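Local structure of 2-Cys Peroxiredoxin (Plasmodium vivax SaI-1, 2I81) at residues A[37-42]-A[103-108]; A[31-36]-A[122-127]; A[85-90]-A[173-178]; A[132-137]-A[157-162]; A[77-82]-A[115-120]. The protein probably reduces hydrogen peroxide and organic hydroperoxides through a reactive cysteine, as 2-Cys peroxiredoxins do, and is found here in an assembly of ten chains. All blocks are in the same frame, centred on the assembly; numbering follows the deposited sequence.

In the fold
From the N terminus, strand 31-35 opens contact 2, and the turn and the start of strand 41-45 that follow, 37-42, open contact 1. The chain then passes through 77-82 and 85-90, where contacts 5 and 3 begin. Contact 1 closes at 103-108, at the end of helix 97-104; contact 5 closes at 115-120, and contact 2 at 122-127. Contacts 1 and 5 therefore cross each other and both nest inside contact 2. Contact 4 (132-137 with 157-162) comes later, in series with these three. Contact 3, closed last by helix 168-184, encloses contact 4 and crosses the other three. All five reach one mixed sheet, tying its N-terminal hairpin, its flanking helices and its 154-160 strand together.

Contact 1 (A[37-42]-A[103-108]); sequences GDNSFG and WKKTPL
K104 and N39 slide past each other in opposite directions and meet at their polar ends. K104 starts with CG beside the backbone N (chi1 -66°). Its CB and CG fall short of N39. The chain bends at chi2 and again at chi3, and after the first bend CD lies 4.0 Å from N39 OD1 while packing on I116. CE then passes 3.2 Å from N39 OD1, with V35 beside it. NZ ends the run with a hydrogen bond to N39 OD1 of 2.8 Å. It approaches from above the amide carbonyl plane, 37° out of it, at a C=O...N angle of 141°. N39 sits in the turn of the hairpin made by strands 31-35 and 41-45, so the bond joins that turn to the C-terminal end of helix 97-104. The same ammonium also donates to F36 O at the start of the turn, and N39 OD1 takes a second, weak hydrogen bond from N115. K105, extended beyond CG, brings CE to 4.2 Å from N39 ND2 on its way to a salt bridge with E203 of the second subunit. Inside the turn, S40 OG hydrogen-bonds D38 OD1 at 2.7 Å.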
# COMPACT_ATOMS: atom_id res chain seq x y z
N GLY A 37 15.87 -46.40 -11.64
CA GLY A 37 17.04 -47.23 -11.89
C GLY A 37 16.92 -48.11 -13.12
O GLY A 37 17.91 -48.36 -13.82
N ASP A 38 15.71 -48.57 -13.40
CA ASP A 38 15.45 -49.41 -14.58
C ASP A 38 15.23 -48.61 -15.87
O ASP A 38 14.93 -49.19 -16.91
CB ASP A 38 14.28 -50.39 -14.32
CG ASP A 38 12.96 -49.68 -14.03
OD1 ASP A 38 12.95 -48.46 -13.79
OD2 ASP A 38 11.92 -50.37 -14.04
N ASN A 39 15.39 -47.29 -15.78
CA ASN A 39 15.24 -46.36 -16.92
C ASN A 39 13.80 -46.02 -17.32
O ASN A 39 13.58 -45.31 -18.31
CB ASN A 39 16.04 -46.84 -18.14
CG ASN A 39 17.54 -46.68 -17.98
OD1 ASN A 39 18.05 -46.54 -16.87
ND2 ASN A 39 18.25 -46.71 -19.10
N SER A 40 12.83 -46.50 -16.55
CA SER A 40 11.43 -46.15 -16.78
C SER A 40 11.10 -44.78 -16.20
O SER A 40 11.77 -44.32 -15.27
CB SER A 40 10.50 -47.22 -16.20
OG SER A 40 10.68 -47.35 -14.80
N PHE A 41 10.08 -44.13 -16.75
CA PHE A 41 9.65 -42.82 -16.27
C PHE A 41 8.61 -42.92 -15.17
O PHE A 41 7.78 -43.83 -15.17
CB PHE A 41 9.10 -41.98 -17.43
CG PHE A 41 10.14 -41.55 -18.41
CD1 PHE A 41 9.89 -41.60 -19.78
CD2 PHE A 41 11.39 -41.10 -17.98
CE1 PHE A 41 10.85 -41.20 -20.70
CE2 PHE A 41 12.36 -40.71 -18.90
CZ PHE A 41 12.09 -40.76 -20.26
N GLY A 42 8.66 -41.98 -14.24
CA GLY A 42 7.70 -41.94 -13.15
C GLY A 42 7.60 -40.60 -12.47
O GLY A 42 7.79 -39.55 -13.09
N TRP A 103 21.67 -39.34 -20.86
CA TRP A 103 22.95 -39.30 -20.16
C TRP A 103 23.29 -40.68 -19.60
O TRP A 103 24.46 -41.05 -19.50
CB TRP A 103 22.92 -38.26 -19.05
CG TRP A 103 24.28 -37.73 -18.66
CD1 TRP A 103 25.42 -37.75 -19.41
CD2 TRP A 103 24.61 -37.05 -17.44
NE1 TRP A 103 26.45 -37.16 -18.72
CE2 TRP A 103 25.98 -36.71 -17.52
CE3 TRP A 103 23.89 -36.70 -16.29
CZ2 TRP A 103 26.65 -36.04 -16.48
CZ3 TRP A 103 24.55 -36.04 -15.27
CH2 TRP A 103 25.92 -35.71 -15.37
N LYS A 104 22.25 -41.43 -19.24
CA LYS A 104 22.41 -42.80 -18.77
C LYS A 104 22.75 -43.75 -19.91
O LYS A 104 23.41 -44.77 -19.70
CB LYS A 104 21.16 -43.28 -18.02
CG LYS A 104 20.91 -42.54 -16.72
CD LYS A 104 20.35 -43.46 -15.65
CE LYS A 104 18.85 -43.67 -15.81
NZ LYS A 104 18.33 -44.66 -14.82
N LYS A 105 22.29 -43.43 -21.12
CA LYS A 105 22.58 -44.25 -22.28
C LYS A 105 23.90 -43.85 -22.95
O LYS A 105 24.32 -44.45 -23.95
CB LYS A 105 21.42 -44.24 -23.27
CG LYS A 105 20.22 -44.99 -22.73
CD LYS A 105 19.17 -45.24 -23.80
CE LYS A 105 18.14 -46.23 -23.27
NZ LYS A 105 17.36 -46.87 -24.37
N THR A 106 24.56 -42.85 -22.37
CA THR A 106 25.88 -42.43 -22.80
C THR A 106 26.94 -43.16 -21.96
O THR A 106 26.91 -43.07 -20.73
CB THR A 106 26.05 -40.90 -22.68
OG1 THR A 106 24.95 -40.24 -23.33
CG2 THR A 106 27.36 -40.44 -23.32
N PRO A 107 27.84 -43.90 -22.62
CA PRO A 107 28.96 -44.59 -21.95
C PRO A 107 29.89 -43.63 -21.22
O PRO A 107 30.03 -42.47 -21.62
CB PRO A 107 29.70 -45.28 -23.11
CG PRO A 107 29.22 -44.61 -24.35
CD PRO A 107 27.83 -44.16 -24.07
N LEU A 108 30.52 -44.12 -20.15
CA LEU A 108 31.39 -43.31 -19.29
C LEU A 108 32.56 -42.69 -20.05
O LEU A 108 32.93 -41.54 -19.79
CB LEU A 108 31.94 -44.15 -18.13
CG LEU A 108 31.01 -45.08 -17.33
CD1 LEU A 108 31.81 -45.86 -16.29
CD2 LEU A 108 29.88 -44.31 -16.66

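Contact 2 (A[31-36]-A[122-127])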
# COMPACT_ATOMS: atom_id res chain seq x y z
N LYS A 31 7.49 -32.48 -5.72
CA LYS A 31 6.94 -33.54 -6.55
C LYS A 31 7.59 -33.37 -7.91
O LYS A 31 7.49 -32.30 -8.52
CB LYS A 31 5.42 -33.40 -6.66
CG LYS A 31 4.73 -34.44 -7.55
CD LYS A 31 3.25 -34.13 -7.75
CE LYS A 31 2.39 -34.73 -6.65
NZ LYS A 31 0.94 -34.45 -6.86
N ALA A 32 8.27 -34.41 -8.39
CA ALA A 32 9.00 -34.30 -9.64
C ALA A 32 8.90 -35.55 -10.50
O ALA A 32 8.82 -36.66 -9.98
CB ALA A 32 10.47 -33.97 -9.37
N GLU A 33 8.89 -35.34 -11.81
CA GLU A 33 9.08 -36.42 -12.76
C GLU A 33 10.48 -36.98 -12.58
O GLU A 33 11.43 -36.23 -12.31
CB GLU A 33 8.92 -35.93 -14.20
CG GLU A 33 7.51 -35.54 -14.58
CD GLU A 33 7.47 -34.79 -15.90
OE1 GLU A 33 7.93 -33.63 -15.94
OE2 GLU A 33 6.98 -35.36 -16.90
N ALA A 34 10.61 -38.29 -12.74
CA ALA A 34 11.87 -38.96 -12.49
C ALA A 34 12.14 -40.11 -13.44
O ALA A 34 11.23 -40.68 -14.04
CB ALA A 34 11.92 -39.45 -11.04
N VAL A 35 13.43 -40.44 -13.57
CA VAL A 35 13.88 -41.62 -14.28
C VAL A 35 14.41 -42.59 -13.22
O VAL A 35 15.37 -42.28 -12.51
CB VAL A 35 15.02 -41.30 -15.27
CG1 VAL A 35 15.33 -42.51 -16.16
CG2 VAL A 35 14.66 -40.10 -16.14
N PHE A 36 13.77 -43.75 -13.11
CA PHE A 36 14.16 -44.74 -12.11
C PHE A 36 15.39 -45.54 -12.54
O PHE A 36 15.89 -45.38 -13.65
CB PHE A 36 12.99 -45.67 -11.76
CG PHE A 36 11.84 -44.96 -11.11
CD1 PHE A 36 10.66 -44.74 -11.81
CD2 PHE A 36 11.93 -44.50 -9.80
CE1 PHE A 36 9.58 -44.09 -11.22
CE2 PHE A 36 10.87 -43.83 -9.20
CZ PHE A 36 9.69 -43.63 -9.91
N SER A 122 13.79 -34.60 -12.11
CA SER A 122 13.82 -33.50 -13.07
C SER A 122 13.16 -32.27 -12.46
O SER A 122 11.95 -32.26 -12.23
CB SER A 122 13.11 -33.91 -14.37
OG SER A 122 12.99 -32.81 -15.25
N ASP A 123 13.96 -31.25 -12.18
CA ASP A 123 13.45 -29.99 -11.66
C ASP A 123 13.23 -29.02 -12.83
O ASP A 123 13.82 -27.93 -12.88
CB ASP A 123 14.40 -29.40 -10.61
CG ASP A 123 13.80 -28.23 -9.86
OD1 ASP A 123 14.57 -27.45 -9.27
OD2 ASP A 123 12.56 -28.08 -9.85
N ILE A 124 12.37 -29.44 -13.76
CA ILE A 124 12.16 -28.72 -15.02
C ILE A 124 11.55 -27.33 -14.83
O ILE A 124 11.76 -26.44 -15.67
CB ILE A 124 11.34 -29.60 -16.03
CG1 ILE A 124 11.39 -29.01 -17.45
CG2 ILE A 124 9.90 -29.81 -15.56
CD1 ILE A 124 12.71 -29.25 -18.19
N THR A 125 10.81 -27.13 -13.74
CA THR A 125 10.22 -25.83 -13.42
C THR A 125 11.17 -24.96 -12.60
O THR A 125 10.95 -23.76 -12.45
CB THR A 125 8.88 -25.98 -12.64
OG1 THR A 125 9.15 -26.49 -11.32
CG2 THR A 125 7.92 -26.91 -13.36
N LYS A 126 12.22 -25.59 -12.07
CA LYS A 126 13.21 -24.96 -11.17
C LYS A 126 12.67 -24.68 -9.77
O LYS A 126 13.38 -24.10 -8.94
CB LYS A 126 13.79 -23.67 -11.78
CG LYS A 126 14.60 -23.86 -13.04
CD LYS A 126 15.10 -22.51 -13.55
CE LYS A 126 15.40 -22.55 -15.04
NZ LYS A 126 16.69 -23.23 -15.34
N SER A 127 11.44 -25.10 -9.49
CA SER A 127 10.78 -24.80 -8.22
C SER A 127 11.40 -25.51 -7.02
O SER A 127 11.40 -24.97 -5.91
CB SER A 127 9.28 -25.08 -8.29
OG SER A 127 9.02 -26.43 -8.62
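E33 and S122 are joined through the backbone, S122 N donating to E33 O at 2.9 Å with an N-H...O angle of 152°. Beside this bond A32 CB lies 3.6 Å from S122 O, and S122 CB 3.5 Å from E33 O. S122 swings OG anti to its own nitrogen (chi1 173°), and the hydroxyl finds D95 O. E33 sends its carboxylate out from the strand; OE1 passes 4.3 Å from I124 CG2, a loose brush, while OE2 forms a salt bridge with K97. I124 sets off toward strand 31-35, then turns its tip aside. After S122 the chain folds into a type I turn from D123 to K126, closed by K126 N to D123 O at 2.9 Å. An ST turn overlaps its end, with S127 N donating a hydrogen bond to T125 OG1 at 3.2 Å, and D123 reaches forward to I128 N and S129 OG in helix 127-131. K126 NZ hydrogen-bonds I124 O of the third subunit, and I124 O receives K126 NZ of that subunit in return, so this turn is also part of an interface. The whole is the place where strand 31-35 of the N-terminal hairpin lies antiparallel against strand 119-122 of the thioredoxin-like core, as in AhpC/TSA-family peroxiredoxins.

Contact 3 (A[85-90]-A[173-178])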
# COMPACT_ATOMS: atom_id res chain seq x y z
N ARG A 85 21.59 -48.00 5.62
CA ARG A 85 21.22 -46.92 6.53
C ARG A 85 19.77 -46.46 6.33
O ARG A 85 19.35 -45.46 6.91
CB ARG A 85 22.20 -45.75 6.38
CG ARG A 85 23.45 -45.90 7.25
CD ARG A 85 24.67 -45.25 6.61
NE ARG A 85 25.48 -46.21 5.86
CZ ARG A 85 26.65 -46.70 6.27
NH1 ARG A 85 27.18 -46.32 7.43
NH2 ARG A 85 27.30 -47.58 5.52
N ASN A 86 19.02 -47.23 5.54
CA ASN A 86 17.63 -46.93 5.20
C ASN A 86 17.45 -45.51 4.64
O ASN A 86 16.51 -44.80 5.00
CB ASN A 86 16.70 -47.17 6.41
CG ASN A 86 15.22 -47.17 6.03
OD1 ASN A 86 14.39 -46.58 6.72
ND2 ASN A 86 14.89 -47.84 4.93
N VAL A 87 18.35 -45.10 3.75
CA VAL A 87 18.21 -43.79 3.11
C VAL A 87 17.95 -43.91 1.61
O VAL A 87 18.58 -44.72 0.92
CB VAL A 87 19.39 -42.80 3.43
CG1 VAL A 87 19.89 -42.96 4.86
CG2 VAL A 87 20.54 -42.96 2.45
N GLU A 88 17.00 -43.12 1.13
CA GLU A 88 16.71 -43.04 -0.30
C GLU A 88 17.58 -41.95 -0.92
O GLU A 88 17.60 -40.81 -0.46
CB GLU A 88 15.22 -42.76 -0.54
CG GLU A 88 14.82 -42.66 -2.01
CD GLU A 88 14.73 -44.00 -2.73
OE1 GLU A 88 14.55 -45.04 -2.06
OE2 GLU A 88 14.85 -44.02 -3.97
N LEU A 89 18.28 -42.34 -1.98
CA LEU A 89 19.22 -41.46 -2.67
C LEU A 89 18.54 -40.86 -3.90
O LEU A 89 18.13 -41.59 -4.81
CB LEU A 89 20.46 -42.27 -3.06
CG LEU A 89 21.87 -41.67 -3.14
CD1 LEU A 89 22.21 -41.20 -4.55
CD2 LEU A 89 22.11 -40.55 -2.12
N LEU A 90 18.41 -39.54 -3.93
CA LEU A 90 17.74 -38.84 -5.02
C LEU A 90 18.60 -37.72 -5.60
O LEU A 90 18.92 -36.75 -4.91
CB LEU A 90 16.39 -38.27 -4.56
CG LEU A 90 15.31 -39.20 -3.98
CD1 LEU A 90 14.12 -38.38 -3.49
CD2 LEU A 90 14.85 -40.24 -5.00
N ARG A 173 29.10 -40.41 7.11
CA ARG A 173 29.45 -40.12 8.50
C ARG A 173 28.37 -39.26 9.16
O ARG A 173 28.00 -39.49 10.31
CB ARG A 173 30.81 -39.41 8.58
CG ARG A 173 31.35 -39.26 10.01
CD ARG A 173 32.48 -38.24 10.09
NE ARG A 173 32.02 -36.86 9.92
CZ ARG A 173 31.54 -36.09 10.89
NH1 ARG A 173 31.44 -36.54 12.14
NH2 ARG A 173 31.15 -34.85 10.62
N ILE A 174 27.87 -38.28 8.41
CA ILE A 174 26.77 -37.41 8.85
C ILE A 174 25.51 -38.23 9.14
O ILE A 174 24.89 -38.07 10.19
CB ILE A 174 26.48 -36.29 7.81
CG1 ILE A 174 27.64 -35.29 7.71
CG2 ILE A 174 25.16 -35.57 8.11
CD1 ILE A 174 27.97 -34.52 8.99
N ILE A 175 25.16 -39.12 8.20
CA ILE A 175 24.03 -40.03 8.35
C ILE A 175 24.21 -40.91 9.60
O ILE A 175 23.27 -41.08 10.38
CB ILE A 175 23.83 -40.93 7.10
CG1 ILE A 175 23.45 -40.08 5.87
CG2 ILE A 175 22.75 -41.99 7.34
CD1 ILE A 175 23.69 -40.77 4.54
N ASP A 176 25.42 -41.44 9.77
CA ASP A 176 25.76 -42.25 10.94
C ASP A 176 25.61 -41.48 12.25
O ASP A 176 25.11 -42.03 13.23
CB ASP A 176 27.18 -42.82 10.81
CG ASP A 176 27.26 -43.98 9.84
OD1 ASP A 176 26.22 -44.60 9.53
OD2 ASP A 176 28.38 -44.29 9.39
N ALA A 177 26.04 -40.22 12.25
CA ALA A 177 25.97 -39.37 13.44
C ALA A 177 24.53 -39.03 13.83
O ALA A 177 24.19 -39.04 15.02
CB ALA A 177 26.79 -38.10 13.24
N ILE A 178 23.71 -38.73 12.83
CA ILE A 178 22.29 -38.41 13.04
C ILE A 178 21.52 -39.61 13.56
O ILE A 178 20.72 -39.50 14.49
CB ILE A 178 21.64 -37.85 11.74
CG1 ILE A 178 22.23 -36.48 11.40
CG2 ILE A 178 20.12 -37.74 11.89
CD1 ILE A 178 22.06 -36.06 9.97
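I175 and D176 face R85 and V87 where helix 168-184 packs against the join between helix 79-84 and strand 87-93 of the thioredoxin-like fold. That join is a Schellman motif with N86 at its C-prime position. Just before the contact, I174 packs on L147 and on N160 of the fourth subunit. I175 comes next: its CG2, anti to the backbone N, meets V87 CG1 tip to tip at 3.9 Å and also lies 3.9 Å from R85 CD, the arginine chain crossing the isoleucine at about a right angle. F82 and L147 complete this apolar patch. D176 then reaches across to the guanidinium of R85, whose NE is tied to A81 O, which steadies the group. The carboxylate is turned 41° from the guanidinium plane, yet its acceptor oxygen lies in that plane, at the edge. In the resulting salt bridge, R85 NH1 donates to the syn lone pair of D176 OD1 at 2.9 Å, with an N-H...O angle of 160°.

Contact 4 (A[132-137]-A[157-162])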
# COMPACT_ATOMS: atom_id res chain seq x y z
N TYR A 132 14.54 -24.90 -2.06
CA TYR A 132 15.69 -25.28 -1.22
C TYR A 132 16.80 -24.23 -1.22
O TYR A 132 17.88 -24.45 -0.67
CB TYR A 132 16.22 -26.65 -1.63
CG TYR A 132 15.38 -27.78 -1.08
CD1 TYR A 132 14.20 -28.17 -1.72
CD2 TYR A 132 15.74 -28.43 0.10
CE1 TYR A 132 13.42 -29.20 -1.20
CE2 TYR A 132 14.96 -29.45 0.62
CZ TYR A 132 13.80 -29.83 -0.04
OH TYR A 132 13.02 -30.84 0.48
N ASN A 133 16.50 -23.07 -1.81
CA ASN A 133 17.43 -21.94 -1.92
C ASN A 133 18.81 -22.36 -2.44
O ASN A 133 19.84 -22.03 -1.84
CB ASN A 133 17.53 -21.19 -0.58
CG ASN A 133 16.18 -20.74 -0.05
OD1 ASN A 133 15.70 -21.26 0.96
ND2 ASN A 133 15.56 -19.78 -0.72
N VAL A 134 18.82 -23.09 -3.55
CA VAL A 134 20.07 -23.51 -4.18
C VAL A 134 20.14 -23.16 -5.67
O VAL A 134 21.10 -23.54 -6.36
CB VAL A 134 20.37 -25.03 -3.96
CG1 VAL A 134 20.68 -25.31 -2.49
CG2 VAL A 134 19.22 -25.91 -4.46
N LEU A 135 19.15 -22.42 -6.16
CA LEU A 135 19.15 -21.96 -7.55
C LEU A 135 20.18 -20.85 -7.72
O LEU A 135 20.15 -19.84 -7.01
CB LEU A 135 17.76 -21.45 -7.97
CG LEU A 135 17.21 -21.80 -9.36
CD1 LEU A 135 16.20 -20.74 -9.80
CD2 LEU A 135 18.28 -21.98 -10.43
N PHE A 136 21.10 -21.06 -8.66
CA PHE A 136 22.13 -20.09 -8.97
C PHE A 136 21.79 -19.37 -10.27
O PHE A 136 21.60 -20.01 -11.31
CB PHE A 136 23.49 -20.80 -9.08
CG PHE A 136 24.66 -19.86 -9.18
CD1 PHE A 136 25.35 -19.71 -10.38
CD2 PHE A 136 25.09 -19.14 -8.07
CE1 PHE A 136 26.44 -18.85 -10.48
CE2 PHE A 136 26.17 -18.27 -8.16
CZ PHE A 136 26.85 -18.13 -9.36
N ASP A 137 21.68 -18.04 -10.19
CA ASP A 137 21.45 -17.18 -11.36
C ASP A 137 20.20 -17.52 -12.18
O ASP A 137 20.21 -17.39 -13.41
CB ASP A 137 22.67 -17.19 -12.29
CG ASP A 137 23.83 -16.37 -11.75
OD1 ASP A 137 23.62 -15.55 -10.83
OD2 ASP A 137 24.96 -16.53 -12.27
N LEU A 157 22.68 -29.72 5.79
CA LEU A 157 22.73 -29.00 4.53
C LEU A 157 24.19 -28.72 4.17
O LEU A 157 24.97 -28.26 5.00
CB LEU A 157 21.94 -27.69 4.62
CG LEU A 157 21.92 -26.74 3.42
CD1 LEU A 157 21.21 -27.35 2.22
CD2 LEU A 157 21.27 -25.42 3.80
N LEU A 158 24.54 -29.01 2.92
CA LEU A 158 25.88 -28.74 2.42
C LEU A 158 25.77 -28.15 1.03
O LEU A 158 25.19 -28.76 0.13
CB LEU A 158 26.72 -30.03 2.39
CG LEU A 158 28.21 -29.95 2.03
CD1 LEU A 158 28.98 -31.03 2.77
CD2 LEU A 158 28.45 -30.05 0.53
N VAL A 159 26.31 -26.95 0.85
CA VAL A 159 26.28 -26.28 -0.45
C VAL A 159 27.70 -25.95 -0.92
O VAL A 159 28.41 -25.19 -0.26
CB VAL A 159 25.40 -25.00 -0.44
CG1 VAL A 159 25.19 -24.49 -1.86
CG2 VAL A 159 24.05 -25.26 0.22
N ASN A 160 28.09 -26.54 -2.05
CA ASN A 160 29.36 -26.22 -2.70
C ASN A 160 29.13 -25.38 -3.95
O ASN A 160 28.07 -25.48 -4.57
CB ASN A 160 30.11 -27.50 -3.07
CG ASN A 160 30.79 -28.16 -1.88
OD1 ASN A 160 30.64 -27.73 -0.74
ND2 ASN A 160 31.54 -29.22 -2.16
N ASN A 161 30.11 -24.57 -4.31
CA ASN A 161 30.09 -23.86 -5.58
C ASN A 161 30.32 -24.86 -6.72
O ASN A 161 30.78 -25.98 -6.49
CB ASN A 161 31.13 -22.74 -5.61
CG ASN A 161 30.72 -21.58 -6.50
OD1 ASN A 161 29.71 -21.63 -7.20
ND2 ASN A 161 31.52 -20.52 -6.49
N LEU A 162 29.99 -24.44 -7.95
CA LEU A 162 29.99 -25.32 -9.12
C LEU A 162 31.27 -26.11 -9.38
O LEU A 162 31.22 -27.21 -9.94
CB LEU A 162 29.60 -24.54 -10.38
CG LEU A 162 28.11 -24.46 -10.77
CD1 LEU A 162 27.29 -23.63 -9.78
CD2 LEU A 162 27.97 -23.88 -12.17
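V134 and V159 face each other across one surface of strand 140-148, and F136 leans toward L162. The setting is an antiparallel part of the sheet in which short strand 135-136 and strand 154-160 both pair with strand 140-148, so these side chains meet over the strand between them. The valines point at one another and touch by single methyls, V134 CG1 to V159 CG2 at 4.3 Å. F136 sets CG anti to its backbone N (chi1 -171°), which carries the ring out toward L162. There L162 CD1 comes within 4.4 Å of F136 CD1, meeting the ring obliquely, while D137 CG lies 3.8 Å above one ring face, displaced toward the rim. V134 N reaches back to S129 O in the Schellman motif that ends helix 127-131. V159 and F136 also touch the fourth subunit, V159 at its V23 and F136 at its G24. Residues 157-160 pair antiparallel with a strand of that subunit, consistent with the B-type dimer of this family, in which two sheets join edge to edge. At the end of the strand N161 folds its amide back, and L162 N donates to N161 OD1 at 2.9 Å from above the carbonyl plane.

Contact 5 (A[77-82]-A[115-120]); sequences KALDAF and NIKHTL
The imidazole of H118, whose CB lies 4.4 Å from L79 CD2, carries I116 CD1 on one face, 3.6 Å above the plane and shifted toward the rim. Its two nitrogens are both engaged: ND1 hydrogen-bonds D76 OD2, and NE2 hydrogen-bonds the hydroxyl of Y58, so the ring is fixed in rotation. The other flat group nearby, the ring of F82, has L79 CA at its edge, in plane. L79 belongs to helix 79-84, which begins after A78 at the N-cap just past helix 67-77, and it reaches the loop that leads into strand 119-122 of the thioredoxin-like sheet. The leucine meets two neighbours in that loop, one with each methyl. L79 CD1 lies 3.6 Å from K117 CB, the two side chains crossing at about a right angle. K117 touches with this first carbon; its chain, bent at chi3 and chi4, takes the ammonium away from the leucine. D76, at the end of helix 67-77, also accepts from K117 N through OD1.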
# COMPACT_ATOMS: atom_id res chain seq x y z
N LYS A 77 27.96 -46.04 -6.69
CA LYS A 77 28.85 -47.10 -6.23
C LYS A 77 28.66 -47.41 -4.75
O LYS A 77 28.81 -48.56 -4.32
CB LYS A 77 30.31 -46.73 -6.49
CG LYS A 77 30.82 -47.08 -7.88
CD LYS A 77 32.24 -46.57 -8.09
CE LYS A 77 33.01 -47.44 -9.08
NZ LYS A 77 32.44 -47.38 -10.47
N ALA A 78 28.31 -46.38 -3.97
CA ALA A 78 28.10 -46.52 -2.53
C ALA A 78 26.63 -46.75 -2.17
O ALA A 78 26.24 -46.61 -1.01
CB ALA A 78 28.66 -45.30 -1.81
N LEU A 79 25.83 -47.12 -3.17
CA LEU A 79 24.38 -47.29 -3.01
C LEU A 79 24.02 -48.25 -1.88
O LEU A 79 23.07 -48.00 -1.13
CB LEU A 79 23.74 -47.76 -4.31
CG LEU A 79 22.43 -47.13 -4.82
CD1 LEU A 79 21.60 -48.18 -5.54
CD2 LEU A 79 21.59 -46.46 -3.72
N ASP A 80 24.77 -49.35 -1.76
CA ASP A 80 24.50 -50.35 -0.73
C ASP A 80 24.75 -49.83 0.68
O ASP A 80 24.08 -50.25 1.63
CB ASP A 80 25.29 -51.63 -1.00
CG ASP A 80 24.79 -52.39 -2.22
OD1 ASP A 80 23.56 -52.42 -2.45
OD2 ASP A 80 25.63 -52.96 -2.95
N ALA A 81 25.72 -48.92 0.82
CA ALA A 81 25.97 -48.24 2.09
C ALA A 81 24.77 -47.38 2.48
O ALA A 81 24.49 -47.22 3.67
CB ALA A 81 27.24 -47.40 2.01
N PHE A 82 24.06 -46.84 1.49
CA PHE A 82 22.85 -46.06 1.72
C PHE A 82 21.63 -46.94 2.04
O PHE A 82 20.79 -46.55 2.85
CB PHE A 82 22.52 -45.16 0.53
CG PHE A 82 23.52 -44.07 0.29
CD1 PHE A 82 24.35 -44.11 -0.82
CD2 PHE A 82 23.64 -43.00 1.18
CE1 PHE A 82 25.28 -43.11 -1.06
CE2 PHE A 82 24.57 -41.99 0.95
CZ PHE A 82 25.39 -42.05 -0.17
N ASN A 115 24.51 -46.78 -16.61
CA ASN A 115 23.24 -47.25 -16.09
C ASN A 115 23.17 -47.25 -14.56
O ASN A 115 23.12 -48.31 -13.92
CB ASN A 115 22.91 -48.64 -16.66
CG ASN A 115 21.42 -48.91 -16.71
OD1 ASN A 115 20.97 -50.01 -16.37
ND2 ASN A 115 20.64 -47.92 -17.13
N ILE A 116 23.16 -46.05 -13.98
CA ILE A 116 23.10 -45.89 -12.52
C ILE A 116 21.81 -46.45 -11.92
O ILE A 116 20.76 -46.46 -12.58
CB ILE A 116 23.32 -44.41 -12.06
CG1 ILE A 116 22.15 -43.52 -12.49
CG2 ILE A 116 24.65 -43.87 -12.58
CD1 ILE A 116 21.84 -42.40 -11.52
N LYS A 117 21.88 -46.91 -10.67
CA LYS A 117 20.78 -47.63 -10.03
C LYS A 117 19.77 -46.75 -9.28
O LYS A 117 18.63 -47.18 -9.05
CB LYS A 117 21.31 -48.71 -9.09
CG LYS A 117 21.86 -49.95 -9.78
CD LYS A 117 22.38 -50.98 -8.78
CE LYS A 117 21.26 -51.76 -8.09
NZ LYS A 117 20.55 -52.68 -9.02
N HIS A 118 20.17 -45.55 -8.88
CA HIS A 118 19.27 -44.69 -8.10
C HIS A 118 18.48 -43.69 -8.96
O HIS A 118 18.82 -43.45 -10.12
CB HIS A 118 20.02 -43.98 -6.96
CG HIS A 118 20.97 -42.92 -7.42
ND1 HIS A 118 22.29 -43.17 -7.71
CD2 HIS A 118 20.79 -41.59 -7.64
CE1 HIS A 118 22.88 -42.05 -8.09
NE2 HIS A 118 21.99 -41.08 -8.05
N THR A 119 17.45 -43.12 -8.35
CA THR A 119 16.48 -42.27 -9.04
C THR A 119 17.04 -40.86 -9.32
O THR A 119 17.70 -40.27 -8.46
CB THR A 119 15.17 -42.17 -8.23
OG1 THR A 119 14.70 -43.49 -7.92
CG2 THR A 119 14.09 -41.43 -9.00
N LEU A 120 16.77 -40.35 -10.52
CA LEU A 120 17.13 -38.99 -10.89
C LEU A 120 15.89 -38.13 -11.13
O LEU A 120 15.06 -38.45 -11.98
CB LEU A 120 18.05 -38.97 -12.11
CG LEU A 120 19.45 -39.58 -11.98
CD1 LEU A 120 20.14 -39.58 -13.34
CD2 LEU A 120 20.30 -38.85 -10.95